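Local coordinates for putative lipoprotein (Parabacteroides distasonis ATCC 8503, PDB 3JX8) that is of unverified function but, as a putative lipoprotein related to auto-transporter adhesins, may serve in cell adhesion or lipid binding, at residues Arg198-Val212 and Thr215-His229. Sequence-based numbering, arbitrary orientation.
With SO4 (sulfate ion), chain I; SO4 (sulfate ion), chain N.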
loop_
_atom_site.group_PDB
_atom_site.type_symbol
_atom_site.label_atom_id
_atom_site.label_comp_id
_atom_site.label_asym_id
_atom_site.label_seq_id
_atom_site.Cartn_x
_atom_site.Cartn_y
_atom_site.Cartn_z
ATOM N N ARG A 198 5.031 1.495 24.968
ATOM C CA ARG A 198 4.128 1.002 25.999
ATOM C C ARG A 198 2.956 0.258 25.347
ATOM O O ARG A 198 2.666 -0.873 25.720
ATOM C CB ARG A 198 3.638 2.130 26.912
ATOM C CG ARG A 198 2.718 1.623 28.015
ATOM C CD ARG A 198 2.334 2.736 28.994
ATOM N NE ARG A 198 1.571 3.784 28.309
ATOM C CZ ARG A 198 0.253 3.794 28.108
ATOM N NH1 ARG A 198 -0.526 2.818 28.565
ATOM N NH2 ARG A 198 -0.297 4.798 27.431
ATOM N N LYS A 199 2.277 0.928 24.414
ATOM C CA LYS A 199 1.210 0.337 23.630
ATOM C C LYS A 199 1.564 0.387 22.152
ATOM O O LYS A 199 2.010 1.420 21.650
ATOM C CB LYS A 199 -0.093 1.092 23.835
ATOM C CG LYS A 199 -0.522 1.194 25.306
ATOM C CD LYS A 199 -2.059 1.363 25.504
ATOM C CE LYS A 199 -2.625 2.670 24.950
ATOM N NZ LYS A 199 -4.049 2.957 25.409
ATOM N N ALA A 200 1.354 -0.715 21.451
ATOM C CA ALA A 200 1.568 -0.763 20.006
ATOM C C ALA A 200 0.446 -1.502 19.286
ATOM O O ALA A 200 -0.079 -2.537 19.765
ATOM C CB ALA A 200 2.878 -1.404 19.687
ATOM N N GLU A 201 0.113 -0.973 18.113
ATOM C CA GLU A 201 -0.777 -1.621 17.151
ATOM C C GLU A 201 0.020 -1.970 15.896
ATOM O O GLU A 201 0.702 -1.103 15.334
ATOM C CB GLU A 201 -1.876 -0.650 16.761
ATOM C CG GLU A 201 -2.977 -1.293 15.967
ATOM C CD GLU A 201 -3.961 -0.275 15.397
ATOM O OE1 GLU A 201 -4.083 0.810 16.036
ATOM O OE2 GLU A 201 -4.587 -0.568 14.328
ATOM N N CYS A 202 -0.063 -3.217 15.464
ATOM C CA CYS A 202 0.675 -3.705 14.304
ATOM C C CYS A 202 -0.289 -4.291 13.301
ATOM O O CYS A 202 -1.092 -5.176 13.618
ATOM C CB CYS A 202 1.645 -4.774 14.729
ATOM S SG CYS A 202 2.968 -4.168 15.749
ATOM N N ASN A 203 -0.234 -3.776 12.089
ATOM C CA ASN A 203 -1.088 -4.245 11.010
ATOM C C ASN A 203 -0.274 -4.579 9.811
ATOM O O ASN A 203 0.512 -3.733 9.355
ATOM C CB ASN A 203 -2.071 -3.174 10.612
ATOM C CG ASN A 203 -3.071 -2.870 11.708
ATOM O OD1 ASN A 203 -3.954 -3.673 11.986
ATOM N ND2 ASN A 203 -2.929 -1.720 12.337
ATOM N N ILE A 204 -0.508 -5.781 9.269
ATOM C CA ILE A 204 0.103 -6.249 8.016
ATOM C C ILE A 204 -0.936 -6.723 7.008
ATOM O O ILE A 204 -1.824 -7.527 7.316
ATOM C CB ILE A 204 1.076 -7.422 8.250
ATOM C CG1 ILE A 204 2.185 -7.019 9.246
ATOM C CG2 ILE A 204 1.715 -7.874 6.910
ATOM C CD1 ILE A 204 3.269 -8.070 9.424
ATOM N N ALA A 205 -0.801 -6.216 5.785
ATOM C CA ALA A 205 -1.540 -6.687 4.643
ATOM C C ALA A 205 -0.526 -7.288 3.667
ATOM O O ALA A 205 0.392 -6.642 3.217
ATOM C CB ALA A 205 -2.360 -5.555 4.003
ATOM N N SER A 206 -0.724 -8.562 3.368
ATOM C CA SER A 206 0.082 -9.345 2.470
ATOM C C SER A 206 1.305 -9.951 3.181
ATOM O O SER A 206 1.132 -10.491 4.270
ATOM C CB SER A 206 0.290 -8.624 1.116
ATOM O OG SER A 206 1.623 -8.420 0.770
ATOM N N SER A 207 2.495 -9.910 2.593
ATOM C CA SER A 207 3.617 -10.767 3.026
ATOM C C SER A 207 4.698 -10.073 3.850
ATOM O O SER A 207 5.729 -10.675 4.145
ATOM C CB SER A 207 4.283 -11.374 1.801
ATOM O OG SER A 207 4.742 -10.331 0.943
ATOM N N GLY A 208 4.465 -8.837 4.246
ATOM C CA GLY A 208 5.457 -8.098 5.005
ATOM C C GLY A 208 5.673 -8.539 6.443
ATOM O O GLY A 208 5.038 -9.489 6.924
ATOM N N GLU A 209 6.499 -7.761 7.148
ATOM C CA GLU A 209 6.999 -8.111 8.461
ATOM C C GLU A 209 7.159 -6.920 9.386
ATOM O O GLU A 209 7.602 -5.847 8.963
ATOM C CB GLU A 209 8.377 -8.716 8.258
ATOM C CG GLU A 209 8.791 -9.695 9.256
ATOM C CD GLU A 209 9.831 -10.673 8.701
ATOM O OE1 GLU A 209 10.935 -10.681 9.236
ATOM O OE2 GLU A 209 9.537 -11.415 7.724
ATOM N N ILE A 210 6.827 -7.127 10.652
ATOM C CA ILE A 210 7.033 -6.135 11.705
ATOM C C ILE A 210 7.698 -6.803 12.898
ATOM O O ILE A 210 7.277 -7.884 13.346
ATOM C CB ILE A 210 5.716 -5.505 12.171
ATOM C CG1 ILE A 210 4.963 -4.871 10.985
ATOM C CG2 ILE A 210 5.970 -4.496 13.380
ATOM C CD1 ILE A 210 3.554 -4.276 11.370
ATOM N N SER A 211 8.737 -6.161 13.409
ATOM C CA SER A 211 9.358 -6.555 14.675
ATOM C C SER A 211 9.083 -5.482 15.708
ATOM O O SER A 211 9.529 -4.346 15.541
ATOM C CB SER A 211 10.854 -6.725 14.505
ATOM O OG SER A 211 11.115 -7.745 13.550
ATOM N N VAL A 212 8.359 -5.831 16.773
ATOM C CA VAL A 212 7.865 -4.849 17.712
ATOM C C VAL A 212 8.276 -5.192 19.132
ATOM O O VAL A 212 8.433 -6.365 19.477
ATOM C CB VAL A 212 6.306 -4.702 17.615
ATOM C CG1 VAL A 212 5.602 -6.053 17.898
ATOM C CG2 VAL A 212 5.779 -3.527 18.509
ATOM N N THR A 215 5.542 -3.037 25.832
ATOM C CA THR A 215 5.641 -3.454 27.231
ATOM C C THR A 215 4.285 -3.737 27.870
ATOM O O THR A 215 4.199 -4.592 28.739
ATOM C CB THR A 215 6.421 -2.430 28.074
ATOM O OG1 THR A 215 5.699 -1.200 28.099
ATOM C CG2 THR A 215 7.826 -2.202 27.476
ATOM N N GLN A 216 3.228 -3.063 27.434
ATOM C CA GLN A 216 1.935 -3.222 28.101
ATOM C C GLN A 216 0.819 -3.825 27.233
ATOM O O GLN A 216 0.193 -4.791 27.630
ATOM C CB GLN A 216 1.514 -1.880 28.633
ATOM C CG GLN A 216 0.324 -1.928 29.538
ATOM C CD GLN A 216 -0.042 -0.539 29.987
ATOM O OE1 GLN A 216 0.797 0.190 30.537
ATOM N NE2 GLN A 216 -1.283 -0.145 29.727
ATOM N N ILE A 217 0.574 -3.236 26.070
ATOM C CA ILE A 217 -0.498 -3.670 25.173
ATOM C C ILE A 217 0.056 -3.819 23.751
ATOM O O ILE A 217 0.757 -2.933 23.251
ATOM C CB ILE A 217 -1.638 -2.613 25.107
ATOM C CG1 ILE A 217 -2.263 -2.371 26.483
ATOM C CG2 ILE A 217 -2.712 -3.024 24.133
ATOM C CD1 ILE A 217 -2.994 -3.570 27.036
ATOM N N LEU A 218 -0.277 -4.932 23.109
ATOM C CA LEU A 218 0.081 -5.198 21.724
ATOM C C LEU A 218 -1.153 -5.712 21.005
ATOM O O LEU A 218 -1.761 -6.717 21.403
ATOM C CB LEU A 218 1.225 -6.212 21.585
ATOM C CG LEU A 218 1.618 -6.629 20.157
ATOM C CD1 LEU A 218 2.079 -5.386 19.302
ATOM C CD2 LEU A 218 2.724 -7.718 20.221
ATOM N N ASP A 219 -1.506 -5.019 19.943
ATOM C CA ASP A 219 -2.623 -5.388 19.107
ATOM C C ASP A 219 -2.005 -5.803 17.769
ATOM O O ASP A 219 -1.433 -4.971 17.044
ATOM C CB ASP A 219 -3.528 -4.156 19.051
ATOM C CG ASP A 219 -4.743 -4.342 18.220
ATOM O OD1 ASP A 219 -5.025 -5.474 17.764
ATOM O OD2 ASP A 219 -5.444 -3.309 18.021
ATOM N N ALA A 220 -2.064 -7.096 17.477
ATOM C CA ALA A 220 -1.302 -7.725 16.403
ATOM C C ALA A 220 -2.267 -8.271 15.341
ATOM O O ALA A 220 -3.064 -9.181 15.625
ATOM C CB ALA A 220 -0.415 -8.830 16.960
ATOM N N ASN A 221 -2.235 -7.689 14.142
ATOM C CA ASN A 221 -3.187 -8.010 13.077
ATOM C C ASN A 221 -2.476 -8.315 11.786
ATOM O O ASN A 221 -1.618 -7.524 11.331
ATOM C CB ASN A 221 -4.152 -6.838 12.839
ATOM C CG ASN A 221 -4.872 -6.426 14.117
ATOM O OD1 ASN A 221 -5.699 -7.174 14.626
ATOM N ND2 ASN A 221 -4.493 -5.298 14.689
ATOM N N ILE A 222 -2.829 -9.443 11.182
ATOM C CA ILE A 222 -2.265 -9.871 9.911
ATOM C C ILE A 222 -3.380 -10.379 9.016
ATOM O O ILE A 222 -4.225 -11.223 9.424
ATOM C CB ILE A 222 -1.246 -11.023 10.072
ATOM C CG1 ILE A 222 -0.162 -10.653 11.100
ATOM C CG2 ILE A 222 -0.690 -11.446 8.690
ATOM C CD1 ILE A 222 0.788 -11.802 11.487
ATOM N N VAL A 223 -3.377 -9.847 7.799
ATOM C CA VAL A 223 -4.191 -10.339 6.718
ATOM C C VAL A 223 -3.229 -10.702 5.598
ATOM O O VAL A 223 -2.777 -9.830 4.842
ATOM C CB VAL A 223 -5.239 -9.281 6.279
ATOM C CG1 VAL A 223 -6.041 -9.781 5.039
ATOM C CG2 VAL A 223 -6.169 -8.946 7.466
ATOM N N GLY A 224 -2.906 -11.980 5.490
ATOM C CA GLY A 224 -1.938 -12.473 4.497
ATOM C C GLY A 224 -0.928 -13.454 5.077
ATOM O O GLY A 224 -1.204 -14.117 6.036
ATOM N N SER A 225 0.247 -13.546 4.474
ATOM C CA SER A 225 1.294 -14.510 4.865
ATOM C C SER A 225 2.376 -13.876 5.723
ATOM O O SER A 225 3.328 -14.537 6.118
ATOM C CB SER A 225 1.965 -15.056 3.609
ATOM O OG SER A 225 2.559 -13.979 2.858
ATOM N N GLY A 226 2.231 -12.580 6.003
ATOM C CA GLY A 226 3.184 -11.861 6.816
ATOM C C GLY A 226 3.352 -12.307 8.245
ATOM O O GLY A 226 2.666 -13.227 8.727
ATOM N N GLU A 227 4.284 -11.647 8.927
ATOM C CA GLU A 227 4.689 -12.059 10.276
ATOM C C GLU A 227 4.970 -10.918 11.210
ATOM O O GLU A 227 5.585 -9.907 10.796
ATOM C CB GLU A 227 5.964 -12.898 10.210
ATOM C CG GLU A 227 5.797 -14.176 9.402
ATOM C CD GLU A 227 7.080 -15.027 9.352
ATOM O OE1 GLU A 227 8.088 -14.644 9.924
ATOM O OE2 GLU A 227 7.099 -16.073 8.707
ATOM N N ILE A 228 4.514 -11.086 12.453
ATOM C CA ILE A 228 4.795 -10.161 13.541
ATOM C C ILE A 228 5.654 -10.921 14.570
ATOM O O ILE A 228 5.290 -12.012 15.042
ATOM C CB ILE A 228 3.527 -9.594 14.186
ATOM C CG1 ILE A 228 2.740 -8.836 13.109
ATOM C CG2 ILE A 228 3.900 -8.703 15.448
ATOM C CD1 ILE A 228 1.327 -8.333 13.519
ATOM N N HIS A 229 6.811 -10.356 14.866
ATOM C CA HIS A 229 7.704 -10.877 15.882
ATOM C C HIS A 229 7.685 -9.853 16.990
ATOM O O HIS A 229 7.911 -8.655 16.740
ATOM C CB HIS A 229 9.136 -10.988 15.358
ATOM C CG HIS A 229 9.225 -11.464 13.951
ATOM N ND1 HIS A 229 8.959 -12.766 13.593
ATOM C CD2 HIS A 229 9.526 -10.807 12.806
ATOM C CE1 HIS A 229 9.104 -12.896 12.286
ATOM N NE2 HIS A 229 9.450 -11.722 11.782
HETATM S S SO4 I . -4.069 4.007 28.432
HETATM O O1 SO4 I . -4.042 2.635 27.954
HETATM O O2 SO4 I . -4.386 4.902 27.320
HETATM O O3 SO4 I . -5.044 4.102 29.504
HETATM O O4 SO4 I . -2.788 4.356 29.008
HETATM S S SO4 N . 2.020 -11.752 -1.791
HETATM O O1 SO4 N . 0.890 -11.149 -1.035
HETATM O O2 SO4 N . 3.170 -10.815 -1.665
HETATM O O3 SO4 N . 2.333 -13.044 -1.150
HETATM O O4 SO4 N . 1.639 -11.949 -3.178
HETATM O O HOH W 1 6.313 -13.642 4.998
#
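H229 reaches across to the neighbouring coil and lies beside E209 and S211. Its CB is 4.1 Å from I210 O. CG, anti to the carbonyl carbon (chi1 -40°), leads the ring over the parallel strand 209-212. CD2 comes within 3.5 Å of S211 OG, at the ring edge. NE2 gives a weak hydrogen bond to E209 OE1 at 3.1 Å, with the carboxylate turned 86° from the ring. ND1 bonds to N247, so the ring spans three coils.

The two segments are successive coils of a right-handed parallel beta-helix, consistent with the pectate lyase-like clan. Strands 200-205 and 217-223 pair in parallel and in register, their axes 4.7 Å apart. On the outer face N203 and N221 form a ladder of like residues. Their amide planes are 10° apart, and N221 ND2 gives N203 OD1 a weak bond of 3.2 Å. N221 ND2 also bonds to D219 OD1, and N203 ND2 to E201 OE2 and to N183 of the coil before. Inside, I204 CD1 packs on I228 CG1 at 3.8 Å, and V212 CG1 on L218 CD1 at 3.9 Å.

Where the two coils turn between strands, S206 O accepts from G226 N. G226 CA lies 3.0 Å from G208 O. At the other end, K199 NZ bonds to two oxygens of a sulfate, probably from the crystallisation liquor. R198 adds weak bonds, and its NE is salt-bridged to D178.

Strand 180-185 flanks this pair on the 200-205 side and strand 235-241 on the 217-223 side. The second subunit packs on A205 and V223.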